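Long-range contacts in eukaryotic peptide chain release factor GTP-binding subunit (Schizosaccharomyces pombe, PDB 1R5B), which belongs to the GTP-binding translation factors related to EF-Tu and eEF1A and is the GTP-binding subunit of the eukaryotic peptide chain release factor: residues L26-V30 / R447-R451; A154-E158 / K190-V196; N238-R242 / P254-E258; Q368-E373 / T455-G460. All coordinates share one frame. Residue numbers count along the deposited sequence, not the author numbering.

The four contacts fall into two regions of an elongated chain. Contacts 2 and 3 belong to the nucleotide-binding domain of P-loop type, centres 19 Å apart and in series along the chain: contact 2 joins the loops after strands 147-153 and 184-189, contact 3 the loop after strand 226-230 to the start of helix 256-262. Contacts 1 and 4 meet in the C-terminal antiparallel sheet, centres 9 Å apart, on the neighbouring strands 447-451 and 457-466; Phe448 N and Gly460 O are 2.8 Å apart there. Their segments alternate along the chain. Contacts 2 and 4 are 54 Å apart between centres. Contact 1 brings the loop before helix 35-38 onto strand 447-451 of the C-terminal sheet.

Contact 1. Residues L26-V30 / R447-R451; sequences LQNEV and RFTLR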
loop_
_atom_site.group_PDB
_atom_site.type_symbol
_atom_site.label_atom_id
_atom_site.label_comp_id
_atom_site.label_asym_id
_atom_site.label_seq_id
_atom_site.Cartn_x
_atom_site.Cartn_y
_atom_site.Cartn_z
ATOM N N LEU A 26 1.923 -7.025 -15.919
ATOM C CA LEU A 26 1.176 -8.265 -15.771
ATOM C C LEU A 26 -0.247 -7.959 -15.312
ATOM O O LEU A 26 -1.187 -8.666 -15.680
ATOM C CB LEU A 26 1.889 -9.245 -14.828
ATOM C CG LEU A 26 1.701 -9.294 -13.306
ATOM C CD1 LEU A 26 1.943 -7.934 -12.586
ATOM C CD2 LEU A 26 0.347 -9.873 -12.913
ATOM N N GLN A 27 -0.390 -6.887 -14.528
ATOM C CA GLN A 27 -1.678 -6.442 -14.010
ATOM C C GLN A 27 -2.588 -5.995 -15.125
ATOM O O GLN A 27 -3.713 -6.453 -15.229
ATOM C CB GLN A 27 -1.488 -5.260 -13.062
ATOM C CG GLN A 27 -0.673 -5.563 -11.840
ATOM C CD GLN A 27 -1.345 -6.580 -10.940
ATOM O OE1 GLN A 27 -1.278 -7.777 -11.202
ATOM N NE2 GLN A 27 -2.014 -6.105 -9.891
ATOM N N ASN A 28 -2.077 -5.095 -15.959
ATOM C CA ASN A 28 -2.822 -4.566 -17.098
ATOM C C ASN A 28 -3.449 -5.676 -17.966
ATOM O O ASN A 28 -4.431 -5.431 -18.675
ATOM C CB ASN A 28 -1.917 -3.660 -17.954
ATOM C CG ASN A 28 -1.329 -2.482 -17.170
ATOM O OD1 ASN A 28 -0.280 -1.947 -17.531
ATOM N ND2 ASN A 28 -2.003 -2.082 -16.094
ATOM N N GLU A 29 -2.884 -6.886 -17.896
ATOM C CA GLU A 29 -3.425 -8.064 -18.577
ATOM C C GLU A 29 -4.237 -8.962 -17.615
ATOM O O GLU A 29 -3.952 -10.156 -17.500
ATOM C CB GLU A 29 -2.285 -8.876 -19.242
ATOM C CG GLU A 29 -1.197 -8.055 -19.948
ATOM C CD GLU A 29 -1.423 -7.889 -21.448
ATOM O OE1 GLU A 29 -1.025 -8.790 -22.218
ATOM O OE2 GLU A 29 -1.982 -6.847 -21.867
ATOM N N VAL A 30 -5.228 -8.387 -16.919
ATOM C CA VAL A 30 -6.219 -9.165 -16.139
ATOM C C VAL A 30 -7.633 -8.526 -16.162
ATOM O O VAL A 30 -7.762 -7.298 -16.260
ATOM C CB VAL A 30 -5.784 -9.409 -14.642
ATOM C CG1 VAL A 30 -4.455 -10.128 -14.534
ATOM C CG2 VAL A 30 -5.740 -8.110 -13.839
ATOM N N ARG A 447 2.223 -11.306 -7.665
ATOM C CA ARG A 447 1.003 -11.457 -8.459
ATOM C C ARG A 447 1.330 -11.707 -9.936
ATOM O O ARG A 447 2.072 -10.930 -10.524
ATOM C CB ARG A 447 0.163 -10.185 -8.320
ATOM C CG ARG A 447 -1.073 -10.126 -9.193
ATOM C CD ARG A 447 -2.145 -9.165 -8.670
ATOM N NE ARG A 447 -3.207 -8.897 -9.643
ATOM C CZ ARG A 447 -4.270 -8.121 -9.410
ATOM N NH1 ARG A 447 -4.434 -7.534 -8.228
ATOM N NH2 ARG A 447 -5.185 -7.942 -10.356
ATOM N N PHE A 448 0.757 -12.759 -10.542
ATOM C CA PHE A 448 1.094 -13.134 -11.929
ATOM C C PHE A 448 -0.047 -13.648 -12.845
ATOM O O PHE A 448 -1.041 -14.213 -12.381
ATOM C CB PHE A 448 2.253 -14.126 -11.934
ATOM C CG PHE A 448 1.993 -15.389 -11.184
ATOM C CD1 PHE A 448 1.390 -16.469 -11.826
ATOM C CD2 PHE A 448 2.408 -15.536 -9.866
ATOM C CE1 PHE A 448 1.181 -17.657 -11.157
ATOM C CE2 PHE A 448 2.200 -16.732 -9.189
ATOM C CZ PHE A 448 1.583 -17.791 -9.841
ATOM N N THR A 449 0.123 -13.429 -14.153
ATOM C CA THR A 449 -0.793 -13.939 -15.179
ATOM C C THR A 449 -0.063 -14.775 -16.257
ATOM O O THR A 449 1.024 -14.410 -16.713
ATOM C CB THR A 449 -1.593 -12.774 -15.846
ATOM O OG1 THR A 449 -0.953 -12.343 -17.055
ATOM C CG2 THR A 449 -1.596 -11.524 -14.993
ATOM N N LEU A 450 -0.686 -15.882 -16.671
ATOM C CA LEU A 450 -0.110 -16.819 -17.651
ATOM C C LEU A 450 -0.686 -16.590 -19.053
ATOM O O LEU A 450 -1.870 -16.303 -19.202
ATOM C CB LEU A 450 -0.343 -18.265 -17.200
ATOM C CG LEU A 450 0.627 -18.786 -16.127
ATOM C CD1 LEU A 450 0.990 -17.743 -15.083
ATOM C CD2 LEU A 450 0.056 -20.003 -15.441
ATOM N N ARG A 451 0.168 -16.707 -20.068
ATOM C CA ARG A 451 -0.205 -16.460 -21.463
ATOM C C ARG A 451 0.221 -17.639 -22.348
ATOM O O ARG A 451 1.387 -18.040 -22.333
ATOM C CB ARG A 451 0.450 -15.166 -21.963
ATOM C CG ARG A 451 -0.358 -13.905 -21.678
ATOM C CD ARG A 451 -0.555 -12.985 -22.881
ATOM N NE ARG A 451 -1.886 -12.370 -22.902
ATOM C CZ ARG A 451 -2.252 -11.371 -23.706
ATOM N NH1 ARG A 451 -1.394 -10.841 -24.577
ATOM N NH2 ARG A 451 -3.488 -10.889 -23.636
#
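Residues 26-30 make a compact turn over an extended strand. Leu26, Gln27 and Asn28 have helical backbone angles, a weak hydrogen bond of 3.3 Å runs from Glu29 N back to Leu26 O, and Val30 is extended (-145°/148°). The turn comes closest to strand 447-451 at Leu26 and Thr449, whose CA atoms are 6.0 Å apart. No hydrogen bond joins the two segments; packing and charge hold the turn on the strand. Leu26 points toward the strand: its CD2 lies 3.1 Å from Arg447 O, 3.5 Å from Phe448 CA and 3.3 Å from Thr449 CG2. Leu26 O is 3.0 Å and Val30 CG1 3.2 Å from the same Thr449 CG2. Strand 447-451 belongs to the six-stranded antiparallel sheet of the eEF1A-like C-terminal domain, between strands 385-387 and 457-466; the contact therefore lays a segment from near the chain start on that sheet. Phe448 points away from the turn and packs on Ala367 and Ile369. At one end Gln27 OE1 approaches Arg447 NE to 2.7 Å at an angle too poor for a hydrogen bond, and Arg447 also makes a cation-pi contact with Tyr39. At the other end Glu29 OE1 and Arg451 NH1 form a salt bridge of 3.1 Å; the oxygen lies over the guanidinium face, so charge alone holds the pair.

Contact 2. Residues A154-E158 / K190-V196; sequences ARRGE and KMDEPSV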
loop_
_atom_site.group_PDB
_atom_site.type_symbol
_atom_site.label_atom_id
_atom_site.label_comp_id
_atom_site.label_asym_id
_atom_site.label_seq_id
_atom_site.Cartn_x
_atom_site.Cartn_y
_atom_site.Cartn_z
ATOM N N ALA A 154 -11.911 20.760 16.668
ATOM C CA ALA A 154 -12.012 22.092 16.082
ATOM C C ALA A 154 -12.884 23.017 16.926
ATOM O O ALA A 154 -12.919 24.212 16.679
ATOM C CB ALA A 154 -12.563 22.006 14.673
ATOM N N ARG A 155 -13.596 22.469 17.906
ATOM C CA ARG A 155 -14.427 23.275 18.805
ATOM C C ARG A 155 -13.631 24.420 19.444
ATOM O O ARG A 155 -12.497 24.224 19.868
ATOM C CB ARG A 155 -15.019 22.389 19.904
ATOM C CG ARG A 155 -15.987 23.097 20.870
ATOM C CD ARG A 155 -16.054 22.470 22.259
ATOM N NE ARG A 155 -16.353 21.036 22.194
ATOM C CZ ARG A 155 -17.343 20.412 22.835
ATOM N NH1 ARG A 155 -18.191 21.073 23.630
ATOM N NH2 ARG A 155 -17.491 19.097 22.674
ATOM N N ARG A 156 -14.224 25.609 19.511
ATOM C CA ARG A 156 -13.583 26.741 20.179
ATOM C C ARG A 156 -13.434 26.418 21.662
ATOM O O ARG A 156 -14.331 25.819 22.267
ATOM C CB ARG A 156 -14.401 28.029 19.981
ATOM C CG ARG A 156 -14.446 28.504 18.526
ATOM C CD ARG A 156 -15.058 29.891 18.301
ATOM N NE ARG A 156 -15.259 30.113 16.870
ATOM C CZ ARG A 156 -14.301 30.446 15.997
ATOM N NH1 ARG A 156 -13.039 30.651 16.388
ATOM N NH2 ARG A 156 -14.611 30.586 14.709
ATOM N N GLY A 157 -12.301 26.809 22.244
ATOM C CA GLY A 157 -11.952 26.404 23.600
ATOM C C GLY A 157 -11.159 25.103 23.651
ATOM O O GLY A 157 -10.060 25.077 24.186
ATOM N N GLU A 158 -11.696 24.033 23.072
ATOM C CA GLU A 158 -11.072 22.707 23.169
ATOM C C GLU A 158 -9.769 22.602 22.357
ATOM O O GLU A 158 -8.756 22.130 22.863
ATOM C CB GLU A 158 -12.067 21.627 22.724
ATOM C CG GLU A 158 -11.881 20.268 23.386
ATOM C CD GLU A 158 -12.744 19.198 22.747
ATOM O OE1 GLU A 158 -12.454 17.997 22.932
ATOM O OE2 GLU A 158 -13.708 19.556 22.046
ATOM N N LYS A 190 -15.109 17.359 14.677
ATOM C CA LYS A 190 -16.180 18.192 15.230
ATOM C C LYS A 190 -16.503 19.423 14.384
ATOM O O LYS A 190 -16.899 20.458 14.915
ATOM C CB LYS A 190 -15.871 18.609 16.675
ATOM C CG LYS A 190 -15.385 17.476 17.573
ATOM C CD LYS A 190 -15.468 17.891 19.035
ATOM C CE LYS A 190 -15.324 16.724 19.995
ATOM N NZ LYS A 190 -14.801 17.202 21.311
ATOM N N MET A 191 -16.372 19.302 13.069
ATOM C CA MET A 191 -16.660 20.413 12.165
ATOM C C MET A 191 -18.155 20.803 12.167
ATOM O O MET A 191 -18.501 21.926 11.811
ATOM C CB MET A 191 -16.194 20.078 10.740
ATOM C CG MET A 191 -14.673 19.930 10.577
ATOM S SD MET A 191 -13.691 21.415 10.904
ATOM C CE MET A 191 -14.342 22.539 9.841
ATOM N N ASP A 192 -19.016 19.873 12.581
ATOM C CA ASP A 192 -20.464 20.051 12.607
ATOM C C ASP A 192 -20.976 20.865 13.805
ATOM O O ASP A 192 -22.090 21.400 13.770
ATOM C CB ASP A 192 -21.134 18.665 12.637
ATOM C CG ASP A 192 -21.023 17.977 14.011
ATOM O OD1 ASP A 192 -19.912 17.540 14.392
ATOM O OD2 ASP A 192 -21.999 17.836 14.784
ATOM N N GLU A 193 -20.171 20.939 14.864
ATOM C CA GLU A 193 -20.599 21.504 16.149
ATOM C C GLU A 193 -21.016 22.983 16.079
ATOM O O GLU A 193 -20.660 23.679 15.149
ATOM C CB GLU A 193 -19.485 21.321 17.188
ATOM C CG GLU A 193 -19.474 19.946 17.848
ATOM C CD GLU A 193 -18.854 19.954 19.240
ATOM O OE1 GLU A 193 -18.474 21.037 19.741
ATOM O OE2 GLU A 193 -18.748 18.864 19.845
ATOM N N PRO A 194 -21.793 23.456 17.047
ATOM C CA PRO A 194 -22.223 24.867 17.088
ATOM C C PRO A 194 -21.133 25.936 16.825
ATOM O O PRO A 194 -21.363 26.873 16.058
ATOM C CB PRO A 194 -22.758 25.011 18.515
ATOM C CG PRO A 194 -23.264 23.645 18.863
ATOM C CD PRO A 194 -22.371 22.670 18.154
ATOM N N SER A 195 -19.972 25.789 17.456
ATOM C CA SER A 195 -18.911 26.801 17.406
ATOM C C SER A 195 -18.145 26.780 16.082
ATOM O O SER A 195 -17.521 27.773 15.690
ATOM C CB SER A 195 -17.932 26.560 18.548
ATOM O OG SER A 195 -17.339 25.280 18.427
ATOM N N VAL A 196 -18.174 25.625 15.429
ATOM C CA VAL A 196 -17.647 25.436 14.086
ATOM C C VAL A 196 -18.812 25.028 13.221
ATOM O O VAL A 196 -19.468 24.026 13.516
ATOM C CB VAL A 196 -16.667 24.253 14.048
ATOM C CG1 VAL A 196 -15.804 24.297 12.781
ATOM C CG2 VAL A 196 -15.829 24.210 15.310
#
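Arg155, Lys190 and Ala154 give up the most surface here, where the loop after strand 147-153 meets the loop after strand 184-189. Ala154 is the buried end: its CB is 4.0 Å from Met191 SD and 4.0 Å from Val196 CG2. Lys190 opens a type I turn that runs to Glu193, and its long side chain reaches back to Glu158, with Lys190 NZ 2.7 Å from Glu158 OE2 in a salt bridge. The same NZ is hydrogen-bonded to Asp53 O, which ties this pair of loops to the region of the apparent P-loop. The run Asn189-Lys190-Met191-Asp192 fits the NKxD motif of P-loop GTP-binding proteins. Arg155 completes the network: its NE bonds weakly to Glu158 OE2 at 3.0 Å, and its NH2 lies 3.1 Å from Glu193 OE2, which sits over the guanidinium face. Next to it, Arg156 N makes a weak hydrogen bond of 3.3 Å to Ser195 OG. Arg155 NH2 and Lys190 NZ come within 3.6 Å of each other; with two basic and two acidic side chains in the salt-bridge network, and Glu158 shared by Arg155 and Lys190, this close approach of like charges is compensated.

Contact 3. Residues N238-R242 / P254-E258; sequences NVKDR and PSLLE
Asn238 starts the loop in a left-handed conformation (phi 69°, psi 17°), with its CA 4.6 Å from Ser255 CA. Its carbonyl O accepts from Leu256 N at 3.0 Å, while its side chain is held elsewhere: ND2 by Pro230 O and OD1 by Val243 N. Val239 (-90°/-60°) follows with its CA 4.8 Å from Leu256 CA, and Val239 O takes the next amide, Leu257 N, at 2.8 Å. Its side chain, chi1 p, points away from 254-258 and packs on Asn62, Ile63 and Leu66 of helix 56-66. The loop thus gives two consecutive carbonyls to first-turn amides of helix 256-262, which have no helical partner. This helix follows strand 226-230, an outermost strand of the mixed sheet in the EF-Tu-like nucleotide-binding domain. Ser255 (-69°/163°, chi1 p) is the N-cap of helix 256-262, helical angles beginning at Leu256, and forms a capping box with Glu258 (chi1 t, chi2 t): Glu258 N donates to Ser255 OG at 3.2 Å, and Ser255 N weakly to Glu258 OE1 at 3.3 Å. Lys240 (-100°/-56°) has its CA 5.2 Å from Leu257 CA; Lys240 O receives Ser255 OG at 2.7 Å, and Lys240 CG touches Leu257 CD1 at 3.9 Å. Asp241 turns extended (-93°/154°), its side chain pointing away. Arg242 (-65°/148°, chi1 m, chi2 t) reaches back, NE bonded to Gly253 O and NH1 in a 2.9 Å salt bridge to Glu258 OE2.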
loop_
_atom_site.group_PDB
_atom_site.type_symbol
_atom_site.label_atom_id
_atom_site.label_comp_id
_atom_site.label_asym_id
_atom_site.label_seq_id
_atom_site.Cartn_x
_atom_site.Cartn_y
_atom_site.Cartn_z
ATOM N N ASN A 238 -17.659 13.275 5.839
ATOM C CA ASN A 238 -16.303 13.234 5.304
ATOM C C ASN A 238 -15.435 12.120 5.874
ATOM O O ASN A 238 -14.223 12.180 5.738
ATOM C CB ASN A 238 -15.593 14.588 5.450
ATOM C CG ASN A 238 -14.590 14.840 4.329
ATOM O OD1 ASN A 238 -14.927 14.764 3.145
ATOM N ND2 ASN A 238 -13.358 15.140 4.700
ATOM N N VAL A 239 -16.045 11.109 6.495
ATOM C CA VAL A 239 -15.282 9.963 6.992
ATOM C C VAL A 239 -15.225 8.940 5.883
ATOM O O VAL A 239 -14.132 8.630 5.417
ATOM C CB VAL A 239 -15.778 9.395 8.377
ATOM C CG1 VAL A 239 -17.139 8.884 8.304
ATOM C CG2 VAL A 239 -14.902 8.256 8.855
ATOM N N LYS A 240 -16.379 8.452 5.425
ATOM C CA LYS A 240 -16.449 7.499 4.319
ATOM C C LYS A 240 -16.814 8.214 3.024
ATOM O O LYS A 240 -16.107 8.108 2.035
ATOM C CB LYS A 240 -17.483 6.401 4.590
ATOM C CG LYS A 240 -17.404 5.250 3.575
ATOM C CD LYS A 240 -18.688 4.474 3.450
ATOM C CE LYS A 240 -18.509 3.309 2.472
ATOM N NZ LYS A 240 -19.823 2.745 2.038
ATOM N N ASP A 241 -17.935 8.918 3.024
ATOM C CA ASP A 241 -18.351 9.684 1.853
ATOM C C ASP A 241 -17.837 11.107 2.008
ATOM O O ASP A 241 -17.627 11.561 3.123
ATOM C CB ASP A 241 -19.881 9.692 1.722
ATOM C CG ASP A 241 -20.480 8.289 1.650
ATOM O OD1 ASP A 241 -21.623 8.120 2.104
ATOM O OD2 ASP A 241 -19.894 7.303 1.163
ATOM N N ARG A 242 -17.627 11.813 0.902
ATOM C CA ARG A 242 -17.252 13.224 0.988
ATOM C C ARG A 242 -18.394 14.016 1.600
ATOM O O ARG A 242 -19.555 13.669 1.409
ATOM C CB ARG A 242 -16.975 13.807 -0.394
ATOM C CG ARG A 242 -15.706 13.327 -1.071
ATOM C CD ARG A 242 -15.625 13.797 -2.521
ATOM N NE ARG A 242 -14.261 14.123 -2.939
ATOM C CZ ARG A 242 -13.509 13.371 -3.742
ATOM N NH1 ARG A 242 -13.977 12.239 -4.260
ATOM N NH2 ARG A 242 -12.279 13.762 -4.047
ATOM N N PRO A 254 -10.672 14.562 -0.749
ATOM C CA PRO A 254 -11.243 13.253 -0.431
ATOM C C PRO A 254 -11.697 13.121 1.024
ATOM O O PRO A 254 -11.249 13.861 1.904
ATOM C CB PRO A 254 -10.065 12.306 -0.708
ATOM C CG PRO A 254 -8.861 13.101 -0.396
ATOM C CD PRO A 254 -9.198 14.536 -0.692
ATOM N N SER A 255 -12.588 12.162 1.254
ATOM C CA SER A 255 -12.959 11.740 2.599
ATOM C C SER A 255 -11.785 11.032 3.254
ATOM O O SER A 255 -10.859 10.604 2.580
ATOM C CB SER A 255 -14.159 10.795 2.564
ATOM O OG SER A 255 -13.788 9.524 2.076
ATOM N N LEU A 256 -11.830 10.904 4.572
ATOM C CA LEU A 256 -10.760 10.241 5.288
ATOM C C LEU A 256 -10.484 8.869 4.688
ATOM O O LEU A 256 -9.357 8.594 4.301
ATOM C CB LEU A 256 -11.071 10.122 6.775
ATOM C CG LEU A 256 -10.038 9.347 7.585
ATOM C CD1 LEU A 256 -8.659 9.945 7.382
ATOM C CD2 LEU A 256 -10.413 9.356 9.051
ATOM N N LEU A 257 -11.508 8.025 4.598
ATOM C CA LEU A 257 -11.312 6.655 4.123
ATOM C C LEU A 257 -10.836 6.611 2.672
ATOM O O LEU A 257 -10.084 5.729 2.292
ATOM C CB LEU A 257 -12.580 5.816 4.281
ATOM C CG LEU A 257 -12.984 5.486 5.731
ATOM C CD1 LEU A 257 -14.191 4.597 5.709
ATOM C CD2 LEU A 257 -11.879 4.822 6.510
ATOM N N GLU A 258 -11.269 7.576 1.876
ATOM C CA GLU A 258 -10.868 7.652 0.486
ATOM C C GLU A 258 -9.366 7.930 0.394
ATOM O O GLU A 258 -8.670 7.362 -0.429
ATOM C CB GLU A 258 -11.655 8.768 -0.186
ATOM C CG GLU A 258 -11.356 9.000 -1.650
ATOM C CD GLU A 258 -12.172 10.147 -2.218
ATOM O OE1 GLU A 258 -13.196 10.528 -1.600
ATOM O OE2 GLU A 258 -11.777 10.665 -3.286
#

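Contact 4. Residues Q368-E373 / T455-G460; sequences QIAILE and TTVAVG
Strands 368-371 and 457-460 run antiparallel, their directions 154° apart and their axes 4.4 Å at closest approach; 369-371 and 458-460 are extended. The register sets Ile369 beside Gly460 (CA-CA 4.0 Å), Ala370 beside Val459 (5.2 Å) and Ile371 beside Ala458 (4.3 Å). Val459 N donates to Ala370 O at 3.1 Å, and Leu372 N to Val457 O at 2.8 Å, both bent. Ala370 N lies 2.8 Å from Val459 O. Ala370 O also receives a CA-H...O contact from Ala458 CA at 3.0 Å. Beyond the pair, backbone bonds join Gln368 to Lys461 and Ile371 to Met422. Ile369 CG1 and Ala458 CB pack at 3.9 Å on one face, Ala370 CB and Val459 CG2 at 3.9 Å on the other. Glu373, chi1 p, finds no donor here: its OE1 faces Thr455 O (3.0 Å) and Thr456 O (2.9 Å), all acceptors. In the six-stranded sheet of the eEF1A-like domain, strand 364-371 is flanked by 426-430 and strand 457-466 by 447-451, where Ala458 and Gly460 bond to Leu450 and Phe448.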
loop_
_atom_site.group_PDB
_atom_site.type_symbol
_atom_site.label_atom_id
_atom_site.label_comp_id
_atom_site.label_asym_id
_atom_site.label_seq_id
_atom_site.Cartn_x
_atom_site.Cartn_y
_atom_site.Cartn_z
ATOM N N GLN A 368 -0.734 -20.373 -5.890
ATOM C CA GLN A 368 -2.164 -20.541 -6.121
ATOM C C GLN A 368 -2.541 -19.973 -7.477
ATOM O O GLN A 368 -2.083 -18.892 -7.827
ATOM C CB GLN A 368 -2.978 -19.789 -5.068
ATOM C CG GLN A 368 -2.943 -20.361 -3.654
ATOM C CD GLN A 368 -4.075 -19.826 -2.778
ATOM O OE1 GLN A 368 -3.962 -19.814 -1.550
ATOM N NE2 GLN A 368 -5.163 -19.384 -3.407
ATOM N N ILE A 369 -3.425 -20.660 -8.201
ATOM C CA ILE A 369 -3.716 -20.322 -9.599
ATOM C C ILE A 369 -5.182 -20.530 -9.987
ATOM O O ILE A 369 -5.971 -21.084 -9.222
ATOM C CB ILE A 369 -2.783 -21.139 -10.545
ATOM C CG1 ILE A 369 -2.277 -20.295 -11.722
ATOM C CG2 ILE A 369 -3.472 -22.397 -11.066
ATOM C CD1 ILE A 369 -0.949 -20.805 -12.310
ATOM N N ALA A 370 -5.530 -20.086 -11.191
ATOM C CA ALA A 370 -6.901 -20.146 -11.660
ATOM C C ALA A 370 -6.942 -20.177 -13.184
ATOM O O ALA A 370 -6.656 -19.171 -13.831
ATOM C CB ALA A 370 -7.692 -18.957 -11.130
ATOM N N ILE A 371 -7.309 -21.333 -13.740
ATOM C CA ILE A 371 -7.358 -21.533 -15.183
ATOM C C ILE A 371 -8.566 -20.785 -15.740
ATOM O O ILE A 371 -9.597 -20.704 -15.073
ATOM C CB ILE A 371 -7.437 -23.048 -15.498
ATOM C CG1 ILE A 371 -6.091 -23.716 -15.182
ATOM C CG2 ILE A 371 -7.842 -23.303 -16.963
ATOM C CD1 ILE A 371 -5.829 -23.954 -13.696
ATOM N N LEU A 372 -8.445 -20.274 -16.969
ATOM C CA LEU A 372 -9.405 -19.307 -17.523
ATOM C C LEU A 372 -10.191 -19.745 -18.781
ATOM O O LEU A 372 -11.369 -19.393 -18.890
ATOM C CB LEU A 372 -8.706 -17.957 -17.788
ATOM C CG LEU A 372 -8.869 -16.880 -16.701
ATOM C CD1 LEU A 372 -7.765 -15.833 -16.776
ATOM C CD2 LEU A 372 -10.243 -16.218 -16.791
ATOM N N GLU A 373 -9.583 -20.484 -19.721
ATOM C CA GLU A 373 -10.270 -20.736 -21.012
ATOM C C GLU A 373 -9.973 -22.017 -21.840
ATOM O O GLU A 373 -10.847 -22.887 -21.939
ATOM C CB GLU A 373 -10.129 -19.504 -21.925
ATOM C CG GLU A 373 -8.755 -18.842 -21.914
ATOM C CD GLU A 373 -8.316 -18.364 -23.289
ATOM O OE1 GLU A 373 -7.094 -18.386 -23.559
ATOM O OE2 GLU A 373 -9.189 -17.964 -24.100
ATOM N N THR A 455 -3.652 -15.243 -25.840
ATOM C CA THR A 455 -4.645 -14.433 -25.130
ATOM C C THR A 455 -5.039 -15.012 -23.758
ATOM O O THR A 455 -6.150 -15.517 -23.593
ATOM C CB THR A 455 -5.908 -14.242 -26.056
ATOM O OG1 THR A 455 -7.107 -14.135 -25.277
ATOM C CG2 THR A 455 -6.158 -15.470 -26.948
ATOM N N THR A 456 -4.119 -14.943 -22.793
ATOM C CA THR A 456 -4.367 -15.347 -21.395
ATOM C C THR A 456 -4.592 -16.860 -21.201
ATOM O O THR A 456 -4.701 -17.601 -22.171
ATOM C CB THR A 456 -5.527 -14.492 -20.766
ATOM O OG1 THR A 456 -5.252 -14.240 -19.382
ATOM C CG2 THR A 456 -6.892 -15.231 -20.739
ATOM N N VAL A 457 -4.616 -17.299 -19.942
ATOM C CA VAL A 457 -4.953 -18.685 -19.580
ATOM C C VAL A 457 -5.070 -18.940 -18.077
ATOM O O VAL A 457 -5.811 -19.815 -17.664
ATOM C CB VAL A 457 -3.962 -19.751 -20.147
ATOM C CG1 VAL A 457 -4.470 -20.331 -21.495
ATOM C CG2 VAL A 457 -2.542 -19.219 -20.244
ATOM N N ALA A 458 -4.317 -18.220 -17.255
ATOM C CA ALA A 458 -4.490 -18.337 -15.807
ATOM C C ALA A 458 -4.110 -17.065 -15.047
ATOM O O ALA A 458 -3.686 -16.074 -15.641
ATOM C CB ALA A 458 -3.709 -19.541 -15.276
ATOM N N VAL A 459 -4.300 -17.101 -13.729
ATOM C CA VAL A 459 -3.852 -16.038 -12.829
ATOM C C VAL A 459 -3.509 -16.649 -11.482
ATOM O O VAL A 459 -4.138 -17.613 -11.049
ATOM C CB VAL A 459 -4.917 -14.920 -12.621
ATOM C CG1 VAL A 459 -4.914 -13.928 -13.783
ATOM C CG2 VAL A 459 -6.311 -15.500 -12.403
ATOM N N GLY A 460 -2.518 -16.074 -10.812
ATOM C CA GLY A 460 -2.035 -16.646 -9.573
ATOM C C GLY A 460 -1.161 -15.739 -8.739
ATOM O O GLY A 460 -0.680 -14.713 -9.207
#